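Local coordinates for D-glycerate 2-kinase (Thermotoga maritima, PDB 2B8N), which catalyses the magnesium-dependent transfer of phosphate from ATP to D-glycerate, giving 2-phosphoglycerate in the breakdown of serine, at residues Glu32-Asp37 with Thr418-Leu423; Leu140-Leu145 with Thr172-Leu177; Thr83-Ser88 with Ile97-His102. All coordinates share one frame; numbering follows the deposited sequence.

Contact 1 is the most central: it is buried near the middle of the chain and ties the turn after helix 17-32 to the approach of strand 422-428, which belongs to the mixed sheet. Its chemistry is sparse, valine and threonine methyls with one hydroxyl bond. Contacts 2 and 3 lie farther out, are only partly buried and rely more on polar groups. Contact 3 pairs two neighbouring strands of the parallel sheet by backbone bonds and ties the turn that follows to them through a carboxylate; contact 2 uses a salt bridge and a backbone bond to hold a loop against the end of helix 167-175. These two touch through Leu140, whose CD2 lies 3.4 Å from Thr83 O.

Contact 1 of 3, residues Glu32-Asp37 with Thr418-Leu423; sequences EAVFPD and TNVNDL
The Phe35 ring meets Thr418 obliquely, its CD1 lying 4.1 Å from the methyl CG2, while one ring face packs on the backbone of its own turn, with Glu32 CA 3.6 Å above the plane and offset toward the rim. That turn is a type I beta turn from Glu32 to Phe35, and it brings the carbonyl of Val34 round to Thr418. The hydroxyl OG1 of Thr418, placed anti to the backbone N (chi1 -178°), donates to Val34 O at 3.1 Å, tilted 34° from the carbonyl plane. The same rotation leaves Thr418 CG2 beside the apolar partners, 4.1 Å from Val34 CG2. Farther along, Val34 and Val420 reach tip to tip, CG2 to CG2 at 3.9 Å; both also touch Val266 of helix 263-276, and compact branched side chains suit so enclosed a spot. Phe35 takes the N-cap position of helix 36-41, and Pro36, first in the helix, lays CD loosely against Thr418 CB. A valine in place of Thr418 would probably keep the methyl packing but leave the buried Val34 carbonyl without its hydroxyl donor. Threonine thus does two jobs here: one branch gives a polar bond to a carbonyl at the turn, the other joins the apolar surface, so the segment leading into strand 422-428 is held to the turn after helix 17-32 by one hydroxyl bond and a few methyl contacts.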
ATOM      1  N   GLU A  32     -13.777   2.331   0.675  1.00 28.45           N
ATOM      2  CA  GLU A  32     -14.570   1.216   0.124  1.00 28.50           C
ATOM      3  C   GLU A  32     -14.370   0.987  -1.367  1.00 26.71           C
ATOM      4  O   GLU A  32     -14.528  -0.126  -1.843  1.00 25.49           O
ATOM      5  CB  GLU A  32     -16.064   1.470   0.340  1.00 28.40           C
ATOM      6  CG  GLU A  32     -16.514   1.277   1.760  1.00 32.83           C
ATOM      7  CD  GLU A  32     -18.003   1.487   1.951  1.00 33.72           C
ATOM      8  OE1 GLU A  32     -18.755   1.605   0.948  1.00 42.79           O
ATOM      9  OE2 GLU A  32     -18.425   1.528   3.127  1.00 40.99           O
ATOM     10  N   ALA A  33     -14.071   2.062  -2.097  1.00 26.40           N
ATOM     11  CA  ALA A  33     -13.797   1.995  -3.535  1.00 26.06           C
ATOM     12  C   ALA A  33     -12.561   1.168  -3.876  1.00 26.30           C
ATOM     13  O   ALA A  33     -12.408   0.725  -5.018  1.00 25.00           O
ATOM     14  CB  ALA A  33     -13.655   3.394  -4.101  1.00 25.25           C
ATOM     15  N   VAL A  34     -11.675   0.978  -2.901  1.00 26.98           N
ATOM     16  CA  VAL A  34     -10.527   0.095  -3.076  1.00 28.58           C
ATOM     17  C   VAL A  34     -10.538  -1.137  -2.147  1.00 29.41           C
ATOM     18  O   VAL A  34      -9.476  -1.720  -1.897  1.00 30.78           O
ATOM     19  CB  VAL A  34      -9.181   0.888  -2.935  1.00 28.93           C
ATOM     20  CG1 VAL A  34      -9.074   1.929  -4.030  1.00 27.63           C
ATOM     21  CG2 VAL A  34      -9.043   1.545  -1.544  1.00 30.27           C
ATOM     22  N   PHE A  35     -11.712  -1.548  -1.652  1.00 28.59           N
ATOM     23  CA  PHE A  35     -11.807  -2.820  -0.957  1.00 28.27           C
ATOM     24  C   PHE A  35     -11.573  -3.866  -2.007  1.00 28.58           C
ATOM     25  O   PHE A  35     -11.989  -3.699  -3.143  1.00 29.41           O
ATOM     26  CB  PHE A  35     -13.180  -3.051  -0.352  1.00 28.83           C
ATOM     27  CG  PHE A  35     -13.361  -2.458   1.013  1.00 30.72           C
ATOM     28  CD1 PHE A  35     -12.553  -1.411   1.476  1.00 36.14           C
ATOM     29  CD2 PHE A  35     -14.387  -2.911   1.827  1.00 29.63           C
ATOM     30  CE1 PHE A  35     -12.763  -0.861   2.763  1.00 38.10           C
ATOM     31  CE2 PHE A  35     -14.613  -2.357   3.094  1.00 35.60           C
ATOM     32  CZ  PHE A  35     -13.798  -1.350   3.575  1.00 30.87           C
ATOM     33  N   PRO A  36     -10.939  -4.970  -1.631  1.00 29.42           N
ATOM     34  CA  PRO A  36     -10.654  -5.998  -2.646  1.00 30.00           C
ATOM     35  C   PRO A  36     -11.884  -6.456  -3.468  1.00 29.52           C
ATOM     36  O   PRO A  36     -11.785  -6.547  -4.694  1.00 29.43           O
ATOM     37  CB  PRO A  36     -10.073  -7.165  -1.821  1.00 30.06           C
ATOM     38  CG  PRO A  36      -9.599  -6.533  -0.517  1.00 29.72           C
ATOM     39  CD  PRO A  36     -10.479  -5.353  -0.279  1.00 28.61           C
ATOM     40  N   ASP A  37     -13.013  -6.721  -2.799  1.00 29.16           N
ATOM     41  CA  ASP A  37     -14.207  -7.261  -3.460  1.00 29.68           C
ATOM     42  C   ASP A  37     -14.670  -6.332  -4.588  1.00 29.16           C
ATOM     43  O   ASP A  37     -14.829  -6.749  -5.737  1.00 30.03           O
ATOM     44  CB  ASP A  37     -15.357  -7.487  -2.452  1.00 31.43           C
ATOM     45  CG  ASP A  37     -16.510  -8.339  -3.037  1.00 37.08           C
ATOM     46  OD1 ASP A  37     -16.339  -9.581  -3.198  1.00 48.35           O
ATOM     47  OD2 ASP A  37     -17.589  -7.770  -3.323  1.00 35.26           O
ATOM     48  N   THR A 418      -7.493  -3.398   3.185  1.00 25.66           N
ATOM     49  CA  THR A 418      -6.751  -2.874   2.048  1.00 25.97           C
ATOM     50  C   THR A 418      -5.645  -1.897   2.499  1.00 27.51           C
ATOM     51  O   THR A 418      -5.572  -1.507   3.660  1.00 30.21           O
ATOM     52  CB  THR A 418      -7.706  -2.241   0.997  1.00 25.05           C
ATOM     53  OG1 THR A 418      -6.954  -1.780  -0.122  1.00 24.82           O
ATOM     54  CG2 THR A 418      -8.506  -1.090   1.562  1.00 22.98           C
ATOM     55  N   ASN A 419      -4.752  -1.545   1.585  1.00 26.79           N
ATOM     56  CA  ASN A 419      -3.777  -0.506   1.837  1.00 27.15           C
ATOM     57  C   ASN A 419      -3.337   0.171   0.543  1.00 26.34           C
ATOM     58  O   ASN A 419      -2.670  -0.443  -0.292  1.00 25.09           O
ATOM     59  CB  ASN A 419      -2.566  -1.071   2.573  1.00 26.79           C
ATOM     60  CG  ASN A 419      -1.564   0.012   2.962  1.00 29.78           C
ATOM     61  OD1 ASN A 419      -1.921   1.193   3.147  1.00 39.67           O
ATOM     62  ND2 ASN A 419      -0.307  -0.380   3.091  1.00 27.15           N
ATOM     63  N   VAL A 420      -3.743   1.423   0.372  1.00 25.43           N
ATOM     64  CA  VAL A 420      -3.258   2.226  -0.741  1.00 27.08           C
ATOM     65  C   VAL A 420      -2.780   3.568  -0.226  1.00 27.69           C
ATOM     66  O   VAL A 420      -2.986   4.586  -0.862  1.00 28.05           O
ATOM     67  CB  VAL A 420      -4.322   2.424  -1.852  1.00 28.58           C
ATOM     68  CG1 VAL A 420      -4.790   1.090  -2.377  1.00 28.68           C
ATOM     69  CG2 VAL A 420      -5.509   3.260  -1.352  1.00 28.83           C
ATOM     70  N   ASN A 421      -2.110   3.537   0.926  1.00 29.38           N
ATOM     71  CA  ASN A 421      -1.513   4.709   1.570  1.00 28.96           C
ATOM     72  C   ASN A 421      -2.572   5.682   2.147  1.00 28.64           C
ATOM     73  O   ASN A 421      -3.539   5.230   2.743  1.00 29.18           O
ATOM     74  CB  ASN A 421      -0.464   5.351   0.644  1.00 28.78           C
ATOM     75  CG  ASN A 421       0.686   4.393   0.328  1.00 31.80           C
ATOM     76  OD1 ASN A 421       0.973   4.082  -0.847  1.00 25.85           O
ATOM     77  ND2 ASN A 421       1.350   3.916   1.391  1.00 15.76           N
ATOM     78  N   ASP A 422      -2.394   6.995   1.987  1.00 29.50           N
ATOM     79  CA  ASP A 422      -3.115   7.976   2.813  1.00 29.84           C
ATOM     80  C   ASP A 422      -4.133   8.816   2.013  1.00 29.20           C
ATOM     81  O   ASP A 422      -3.871   9.213   0.872  1.00 29.75           O
ATOM     82  CB  ASP A 422      -2.089   8.877   3.546  1.00 28.70           C
ATOM     83  CG  ASP A 422      -1.118   8.073   4.438  1.00 34.89           C
ATOM     84  OD1 ASP A 422      -1.452   6.920   4.801  1.00 39.67           O
ATOM     85  OD2 ASP A 422      -0.033   8.591   4.800  1.00 33.55           O
ATOM     86  N   LEU A 423      -5.287   9.066   2.621  1.00 27.34           N
ATOM     87  CA  LEU A 423      -6.260  10.034   2.098  1.00 28.58           C
ATOM     88  C   LEU A 423      -6.435  11.175   3.116  1.00 28.63           C
ATOM     89  O   LEU A 423      -6.648  10.910   4.301  1.00 28.84           O
ATOM     90  CB  LEU A 423      -7.620   9.356   1.835  1.00 29.38           C
ATOM     91  CG  LEU A 423      -8.788  10.267   1.435  1.00 27.09           C
ATOM     92  CD1 LEU A 423      -8.443  11.011   0.164  1.00 30.14           C
ATOM     93  CD2 LEU A 423     -10.077   9.512   1.271  1.00 28.41           C
TER

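Contact 2 of 3, residues Leu140-Leu145 with Thr172-Leu177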
ATOM      1  N   LEU A 140       6.129 -12.666   0.983  1.00 28.45           N
ATOM      2  CA  LEU A 140       5.181 -13.790   0.885  1.00 28.68           C
ATOM      3  C   LEU A 140       5.377 -14.650  -0.372  1.00 29.64           C
ATOM      4  O   LEU A 140       4.837 -15.748  -0.447  1.00 31.03           O
ATOM      5  CB  LEU A 140       3.739 -13.282   0.924  1.00 28.25           C
ATOM      6  CG  LEU A 140       3.148 -12.699   2.213  1.00 27.12           C
ATOM      7  CD1 LEU A 140       1.896 -11.899   1.875  1.00 24.95           C
ATOM      8  CD2 LEU A 140       2.822 -13.791   3.221  1.00 25.05           C
ATOM      9  N   PHE A 141       6.139 -14.142  -1.343  1.00 29.24           N
ATOM     10  CA  PHE A 141       6.396 -14.818  -2.606  1.00 28.25           C
ATOM     11  C   PHE A 141       7.895 -14.859  -2.817  1.00 29.37           C
ATOM     12  O   PHE A 141       8.486 -13.833  -3.141  1.00 31.08           O
ATOM     13  CB  PHE A 141       5.735 -14.018  -3.741  1.00 28.07           C
ATOM     14  CG  PHE A 141       5.446 -14.817  -4.987  1.00 27.53           C
ATOM     15  CD1 PHE A 141       4.976 -16.129  -4.919  1.00 28.33           C
ATOM     16  CD2 PHE A 141       5.581 -14.230  -6.227  1.00 27.64           C
ATOM     17  CE1 PHE A 141       4.718 -16.843  -6.063  1.00 30.50           C
ATOM     18  CE2 PHE A 141       5.297 -14.930  -7.383  1.00 23.03           C
ATOM     19  CZ  PHE A 141       4.873 -16.236  -7.304  1.00 30.18           C
ATOM     20  N   GLU A 142       8.517 -16.018  -2.589  1.00 29.11           N
ATOM     21  CA  GLU A 142       9.983 -16.142  -2.680  1.00 27.45           C
ATOM     22  C   GLU A 142      10.455 -17.602  -2.619  1.00 27.63           C
ATOM     23  O   GLU A 142       9.914 -18.422  -1.880  1.00 26.78           O
ATOM     24  CB  GLU A 142      10.666 -15.317  -1.569  1.00 26.14           C
ATOM     25  CG  GLU A 142      12.198 -15.253  -1.644  1.00 25.21           C
ATOM     26  CD  GLU A 142      12.712 -14.609  -2.927  1.00 31.72           C
ATOM     27  OE1 GLU A 142      12.793 -15.298  -3.970  1.00 37.07           O
ATOM     28  OE2 GLU A 142      13.035 -13.411  -2.897  1.00 26.15           O
ATOM     29  N   LEU A 143      11.479 -17.899  -3.413  1.00 28.27           N
ATOM     30  CA  LEU A 143      12.140 -19.213  -3.443  1.00 28.59           C
ATOM     31  C   LEU A 143      13.528 -18.975  -4.051  1.00 28.09           C
ATOM     32  O   LEU A 143      13.617 -18.715  -5.248  1.00 28.16           O
ATOM     33  CB  LEU A 143      11.330 -20.185  -4.304  1.00 27.95           C
ATOM     34  CG  LEU A 143      11.917 -21.574  -4.626  1.00 28.83           C
ATOM     35  CD1 LEU A 143      11.736 -22.535  -3.471  1.00 29.48           C
ATOM     36  CD2 LEU A 143      11.303 -22.167  -5.877  1.00 27.97           C
ATOM     37  N   PRO A 144      14.599 -18.963  -3.227  1.00 27.58           N
ATOM     38  CA  PRO A 144      15.966 -18.698  -3.765  1.00 27.28           C
ATOM     39  C   PRO A 144      16.382 -19.597  -4.935  1.00 28.57           C
ATOM     40  O   PRO A 144      15.840 -20.709  -5.096  1.00 28.04           O
ATOM     41  CB  PRO A 144      16.891 -18.971  -2.563  1.00 27.41           C
ATOM     42  CG  PRO A 144      16.017 -18.893  -1.350  1.00 27.90           C
ATOM     43  CD  PRO A 144      14.584 -19.111  -1.760  1.00 26.83           C
ATOM     44  N   LEU A 145      17.343 -19.127  -5.733  1.00 28.71           N
ATOM     45  CA  LEU A 145      17.951 -19.971  -6.772  1.00 28.38           C
ATOM     46  C   LEU A 145      18.728 -21.113  -6.110  1.00 28.96           C
ATOM     47  O   LEU A 145      19.293 -20.928  -5.032  1.00 28.08           O
ATOM     48  CB  LEU A 145      18.892 -19.167  -7.668  1.00 27.96           C
ATOM     49  CG  LEU A 145      18.362 -17.938  -8.434  1.00 30.35           C
ATOM     50  CD1 LEU A 145      19.515 -16.994  -8.793  1.00 29.45           C
ATOM     51  CD2 LEU A 145      17.628 -18.330  -9.691  1.00 27.26           C
ATOM     52  N   THR A 172      17.780  -4.556  -7.164  1.00 29.85           N
ATOM     53  CA  THR A 172      18.667  -5.143  -8.168  1.00 29.80           C
ATOM     54  C   THR A 172      19.254  -6.470  -7.658  1.00 29.08           C
ATOM     55  O   THR A 172      19.194  -7.500  -8.347  1.00 29.53           O
ATOM     56  CB  THR A 172      19.765  -4.140  -8.578  1.00 29.46           C
ATOM     57  OG1 THR A 172      19.178  -3.093  -9.373  1.00 32.11           O
ATOM     58  CG2 THR A 172      20.871  -4.807  -9.372  1.00 30.39           C
ATOM     59  N   VAL A 173      19.771  -6.456  -6.436  1.00 28.47           N
ATOM     60  CA  VAL A 173      20.377  -7.656  -5.861  1.00 27.39           C
ATOM     61  C   VAL A 173      19.348  -8.743  -5.618  1.00 28.17           C
ATOM     62  O   VAL A 173      19.571  -9.892  -5.987  1.00 27.60           O
ATOM     63  CB  VAL A 173      21.071  -7.379  -4.543  1.00 25.40           C
ATOM     64  CG1 VAL A 173      21.659  -8.650  -4.003  1.00 24.26           C
ATOM     65  CG2 VAL A 173      22.180  -6.341  -4.732  1.00 28.95           C
ATOM     66  N   ARG A 174      18.221  -8.382  -5.010  1.00 28.75           N
ATOM     67  CA  ARG A 174      17.182  -9.376  -4.696  1.00 28.92           C
ATOM     68  C   ARG A 174      16.651 -10.111  -5.911  1.00 29.06           C
ATOM     69  O   ARG A 174      16.371 -11.306  -5.819  1.00 29.84           O
ATOM     70  CB  ARG A 174      15.997  -8.778  -3.900  1.00 28.58           C
ATOM     71  CG  ARG A 174      16.229  -8.698  -2.387  1.00 27.56           C
ATOM     72  CD  ARG A 174      16.604 -10.045  -1.755  1.00 30.08           C
ATOM     73  NE  ARG A 174      15.468 -10.957  -1.615  1.00 31.34           N
ATOM     74  CZ  ARG A 174      14.557 -10.892  -0.643  1.00 27.99           C
ATOM     75  NH1 ARG A 174      14.633  -9.954   0.279  1.00 32.76           N
ATOM     76  NH2 ARG A 174      13.557 -11.763  -0.585  1.00 28.99           N
ATOM     77  N   LYS A 175      16.498  -9.404  -7.031  1.00 28.09           N
ATOM     78  CA  LYS A 175      15.936  -9.994  -8.251  1.00 26.76           C
ATOM     79  C   LYS A 175      16.890 -11.054  -8.828  1.00 27.10           C
ATOM     80  O   LYS A 175      16.456 -12.035  -9.460  1.00 25.75           O
ATOM     81  CB  LYS A 175      15.635  -8.900  -9.301  1.00 25.43           C
ATOM     82  CG  LYS A 175      14.487  -7.943  -8.915  1.00 26.70           C
ATOM     83  CD  LYS A 175      14.191  -6.827  -9.951  1.00 27.45           C
ATOM     84  CE  LYS A 175      15.243  -5.712 -10.007  1.00 27.19           C
ATOM     85  NZ  LYS A 175      14.903  -4.695 -11.086  1.00 22.15           N
ATOM     86  N   HIS A 176      18.184 -10.859  -8.588  1.00 26.62           N
ATOM     87  CA  HIS A 176      19.197 -11.743  -9.114  1.00 26.94           C
ATOM     88  C   HIS A 176      19.507 -12.927  -8.157  1.00 28.65           C
ATOM     89  O   HIS A 176      20.400 -13.745  -8.429  1.00 30.04           O
ATOM     90  CB  HIS A 176      20.454 -10.925  -9.478  1.00 26.86           C
ATOM     91  CG  HIS A 176      20.322 -10.134 -10.745  1.00 24.91           C
ATOM     92  ND1 HIS A 176      19.784  -8.864 -10.784  1.00 28.06           N
ATOM     93  CD2 HIS A 176      20.655 -10.438 -12.023  1.00 26.07           C
ATOM     94  CE1 HIS A 176      19.792  -8.423 -12.031  1.00 26.81           C
ATOM     95  NE2 HIS A 176      20.309  -9.361 -12.802  1.00 25.17           N
ATOM     96  N   LEU A 177      18.758 -13.032  -7.059  1.00 28.12           N
ATOM     97  CA  LEU A 177      18.878 -14.164  -6.128  1.00 27.66           C
ATOM     98  C   LEU A 177      17.636 -15.075  -6.076  1.00 27.75           C
ATOM     99  O   LEU A 177      17.565 -15.968  -5.239  1.00 28.33           O
ATOM    100  CB  LEU A 177      19.169 -13.623  -4.713  1.00 28.22           C
ATOM    101  CG  LEU A 177      20.527 -12.923  -4.499  1.00 27.71           C
ATOM    102  CD1 LEU A 177      20.641 -12.384  -3.100  1.00 26.04           C
ATOM    103  CD2 LEU A 177      21.673 -13.865  -4.772  1.00 27.04           C
TER
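Glu142 OE2 receives Arg174 NH2 at 2.9 Å and also pairs with Lys181, so two basic groups share one carboxylate oxygen. The arginine bond is fairly straight, 162° at the hydrogen; it uses the anti lone pair of OE2 and runs near the guanidinium plane, although the two flat groups are turned 35° apart. Bends at chi2 and chi3 of Arg174 bring its end over to the acid. The other oxygen, OE1, accepts from Leu143 N at 3.0 Å and from Ser178, which fixes the rotation of the carboxylate. A second link is made by backbone: Leu145 N donates to Leu177 O at 3.2 Å, and Pro144 CA leans on that same carbonyl at 3.5 Å in a CA-H...O contact. Proline, with no N-H to satisfy, fits the extended loop here. Leu145 lays CD1 3.4 Å from His176 O, beyond the end of helix 167-175, while Leu177 packs on Ile153 and Leu156 of helix 150-162. Because Arg174 NH2 and Lys181 NZ lie close together, the negative charge of Glu142 would probably offset their repulsion, and a glutamate suits a site where the 140-145 loop meets two cations.

Contact 3 of 3, residues Thr83-Ser88 with Ile97-His102; sequences TKYGHS and IYEAGH
Strands 76-84 and 96-100 run parallel here, Thr83 bridging Glu99 through Thr83 N to Tyr98 O and Ala100 N to Thr83 O, both at 3.0 Å; beyond the bridge the first strand leaves in a type II turn from Lys84 to His87. Gly86 takes the third position of that turn with a positive phi of 82°, which suits glycine. The carboxylate of Glu99 gathers three donors from the turn and the residue after it. With CG anti to the carbonyl carbon (chi1 -49°) and the chain extended beyond it, OE1 meets Gly86 N at 2.7 Å from above the carboxylate plane, while OE2 accepts Ser88 N and Ser88 OG from opposite faces of its plane. Ser88 also sets CB against Ile97 CG2, at 3.5 Å, and both residues touch Trp62 of helix 61-72. The Tyr85 ring lies flat over the Ala100 backbone, with Ala100 O 3.6 Å from the ring plane beneath its centre, and its hydroxyl is hydrogen-bonded to Asp106 and Asn108. Bent at chi3 and chi4, Lys84 donates from NZ to His102 ND1 at 2.7 Å, near the ring plane. Strand 96-100 borders a parallel sheet whose strand order resembles that of Rossmann-type folds, and no helix separates it from strand 76-84. Backbone bonds fix the strand pair, and one acid, accepting from two N-H groups and a hydroxyl, adds to the turn's own His87 N to Lys84 O bond and is likely to tie the turn to strand 96-100.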
ATOM      1  N   THR A  83      -1.104 -15.627   2.092  1.00 29.14           N
ATOM      2  CA  THR A  83      -1.295 -14.334   2.764  1.00 28.83           C
ATOM      3  C   THR A  83      -0.572 -14.375   4.114  1.00 28.51           C
ATOM      4  O   THR A  83       0.088 -15.355   4.427  1.00 27.83           O
ATOM      5  CB  THR A  83      -2.824 -13.949   2.852  1.00 29.18           C
ATOM      6  OG1 THR A  83      -2.985 -12.565   3.196  1.00 29.49           O
ATOM      7  CG2 THR A  83      -3.569 -14.806   3.861  1.00 30.41           C
ATOM      8  N   LYS A  84      -0.644 -13.290   4.874  1.00 28.61           N
ATOM      9  CA  LYS A  84      -0.048 -13.224   6.206  1.00 28.82           C
ATOM     10  C   LYS A  84      -0.716 -14.207   7.185  1.00 27.57           C
ATOM     11  O   LYS A  84      -1.913 -14.486   7.087  1.00 26.38           O
ATOM     12  CB  LYS A  84      -0.200 -11.806   6.787  1.00 30.16           C
ATOM     13  CG  LYS A  84       0.886 -10.821   6.426  1.00 31.83           C
ATOM     14  CD  LYS A  84       0.593  -9.442   7.025  1.00 30.79           C
ATOM     15  CE  LYS A  84       0.932  -9.376   8.505  1.00 29.32           C
ATOM     16  NZ  LYS A  84       2.370  -9.519   8.725  1.00 27.06           N
ATOM     17  N   TYR A  85       0.042 -14.689   8.158  1.00 25.71           N
ATOM     18  CA  TYR A  85      -0.560 -15.503   9.209  1.00 26.44           C
ATOM     19  C   TYR A  85      -1.788 -14.787   9.778  1.00 27.40           C
ATOM     20  O   TYR A  85      -1.765 -13.577  10.042  1.00 27.80           O
ATOM     21  CB  TYR A  85       0.451 -15.869  10.322  1.00 24.68           C
ATOM     22  CG  TYR A  85       1.640 -16.623   9.783  1.00 25.29           C
ATOM     23  CD1 TYR A  85       1.454 -17.713   8.938  1.00 27.96           C
ATOM     24  CD2 TYR A  85       2.945 -16.236  10.067  1.00 23.02           C
ATOM     25  CE1 TYR A  85       2.510 -18.391   8.398  1.00 28.00           C
ATOM     26  CE2 TYR A  85       4.020 -16.928   9.529  1.00 23.66           C
ATOM     27  CZ  TYR A  85       3.786 -18.013   8.691  1.00 26.79           C
ATOM     28  OH  TYR A  85       4.803 -18.737   8.104  1.00 24.28           O
ATOM     29  N   GLY A  86      -2.865 -15.542   9.935  1.00 27.94           N
ATOM     30  CA  GLY A  86      -4.093 -15.044  10.552  1.00 27.88           C
ATOM     31  C   GLY A  86      -5.013 -14.253   9.641  1.00 28.08           C
ATOM     32  O   GLY A  86      -6.048 -13.757  10.101  1.00 28.21           O
ATOM     33  N   HIS A  87      -4.660 -14.150   8.361  1.00 26.31           N
ATOM     34  CA  HIS A  87      -5.373 -13.288   7.442  1.00 26.16           C
ATOM     35  C   HIS A  87      -6.384 -14.023   6.589  1.00 26.14           C
ATOM     36  O   HIS A  87      -7.333 -13.424   6.082  1.00 24.69           O
ATOM     37  CB  HIS A  87      -4.388 -12.596   6.497  1.00 29.50           C
ATOM     38  CG  HIS A  87      -3.745 -11.369   7.071  1.00 29.96           C
ATOM     39  ND1 HIS A  87      -3.159 -11.350   8.316  1.00 25.03           N
ATOM     40  CD2 HIS A  87      -3.570 -10.129   6.552  1.00 30.24           C
ATOM     41  CE1 HIS A  87      -2.669 -10.146   8.549  1.00 29.98           C
ATOM     42  NE2 HIS A  87      -2.904  -9.385   7.496  1.00 28.47           N
ATOM     43  N   SER A  88      -6.170 -15.312   6.373  1.00 27.26           N
ATOM     44  CA  SER A  88      -7.100 -16.077   5.559  1.00 27.15           C
ATOM     45  C   SER A  88      -8.362 -16.355   6.364  1.00 27.41           C
ATOM     46  O   SER A  88      -8.312 -16.489   7.587  1.00 25.54           O
ATOM     47  CB  SER A  88      -6.459 -17.372   5.033  1.00 27.63           C
ATOM     48  OG  SER A  88      -6.271 -18.348   6.035  1.00 26.05           O
ATOM     49  N   ILE A  97      -5.498 -22.799   0.313  1.00 27.04           N
ATOM     50  CA  ILE A  97      -5.321 -21.617   1.141  1.00 26.23           C
ATOM     51  C   ILE A  97      -4.073 -21.767   2.045  1.00 25.67           C
ATOM     52  O   ILE A  97      -4.007 -22.664   2.891  1.00 24.52           O
ATOM     53  CB  ILE A  97      -6.612 -21.306   1.976  1.00 26.49           C
ATOM     54  CG1 ILE A  97      -7.870 -21.328   1.092  1.00 22.79           C
ATOM     55  CG2 ILE A  97      -6.484 -19.957   2.686  1.00 27.84           C
ATOM     56  CD1 ILE A  97      -7.839 -20.343  -0.131  1.00 27.06           C
ATOM     57  N   TYR A  98      -3.102 -20.877   1.839  1.00 24.91           N
ATOM     58  CA  TYR A  98      -1.853 -20.878   2.571  1.00 24.61           C
ATOM     59  C   TYR A  98      -1.495 -19.524   3.247  1.00 24.71           C
ATOM     60  O   TYR A  98      -1.932 -18.447   2.825  1.00 24.58           O
ATOM     61  CB  TYR A  98      -0.742 -21.264   1.605  1.00 23.10           C
ATOM     62  CG  TYR A  98      -0.931 -22.607   0.916  1.00 21.27           C
ATOM     63  CD1 TYR A  98      -1.196 -23.760   1.650  1.00 21.27           C
ATOM     64  CD2 TYR A  98      -0.781 -22.729  -0.464  1.00 18.93           C
ATOM     65  CE1 TYR A  98      -1.337 -25.002   1.025  1.00 23.85           C
ATOM     66  CE2 TYR A  98      -0.933 -23.968  -1.112  1.00 23.11           C
ATOM     67  CZ  TYR A  98      -1.205 -25.108  -0.361  1.00 24.89           C
ATOM     68  OH  TYR A  98      -1.344 -26.338  -0.988  1.00 18.42           O
ATOM     69  N   GLU A  99      -0.696 -19.604   4.300  1.00 24.31           N
ATOM     70  CA  GLU A  99      -0.172 -18.423   4.963  1.00 26.31           C
ATOM     71  C   GLU A  99       1.327 -18.595   5.173  1.00 26.28           C
ATOM     72  O   GLU A  99       1.814 -19.717   5.269  1.00 24.79           O
ATOM     73  CB  GLU A  99      -0.896 -18.182   6.300  1.00 26.46           C
ATOM     74  CG  GLU A  99      -2.426 -18.234   6.192  1.00 25.92           C
ATOM     75  CD  GLU A  99      -3.144 -17.781   7.450  1.00 25.36           C
ATOM     76  OE1 GLU A  99      -2.503 -17.786   8.507  1.00 19.70           O
ATOM     77  OE2 GLU A  99      -4.342 -17.413   7.400  1.00 24.99           O
ATOM     78  N   ALA A 100       2.051 -17.478   5.232  1.00 28.32           N
ATOM     79  CA  ALA A 100       3.517 -17.504   5.292  1.00 28.96           C
ATOM     80  C   ALA A 100       4.098 -16.242   5.913  1.00 29.92           C
ATOM     81  O   ALA A 100       3.356 -15.314   6.291  1.00 31.47           O
ATOM     82  CB  ALA A 100       4.090 -17.710   3.910  1.00 28.18           C
ATOM     83  N   GLY A 101       5.432 -16.228   6.010  1.00 29.28           N
ATOM     84  CA  GLY A 101       6.180 -15.183   6.713  1.00 28.75           C
ATOM     85  C   GLY A 101       6.077 -13.769   6.144  1.00 28.51           C
ATOM     86  O   GLY A 101       6.224 -13.546   4.938  1.00 27.71           O
ATOM     87  N   HIS A 102       5.812 -12.815   7.039  1.00 28.87           N
ATOM     88  CA  HIS A 102       5.808 -11.390   6.719  1.00 27.77           C
ATOM     89  C   HIS A 102       5.951 -10.611   8.024  1.00 27.00           C
ATOM     90  O   HIS A 102       5.330 -10.981   9.026  1.00 27.21           O
ATOM     91  CB  HIS A 102       4.494 -11.024   6.022  1.00 29.39           C
ATOM     92  CG  HIS A 102       4.350  -9.563   5.692  1.00 32.19           C
ATOM     93  ND1 HIS A 102       3.747  -8.658   6.548  1.00 32.67           N
ATOM     94  CD2 HIS A 102       4.715  -8.853   4.596  1.00 21.34           C
ATOM     95  CE1 HIS A 102       3.762  -7.456   5.999  1.00 23.79           C
ATOM     96  NE2 HIS A 102       4.346  -7.546   4.818  1.00 27.53           N
TER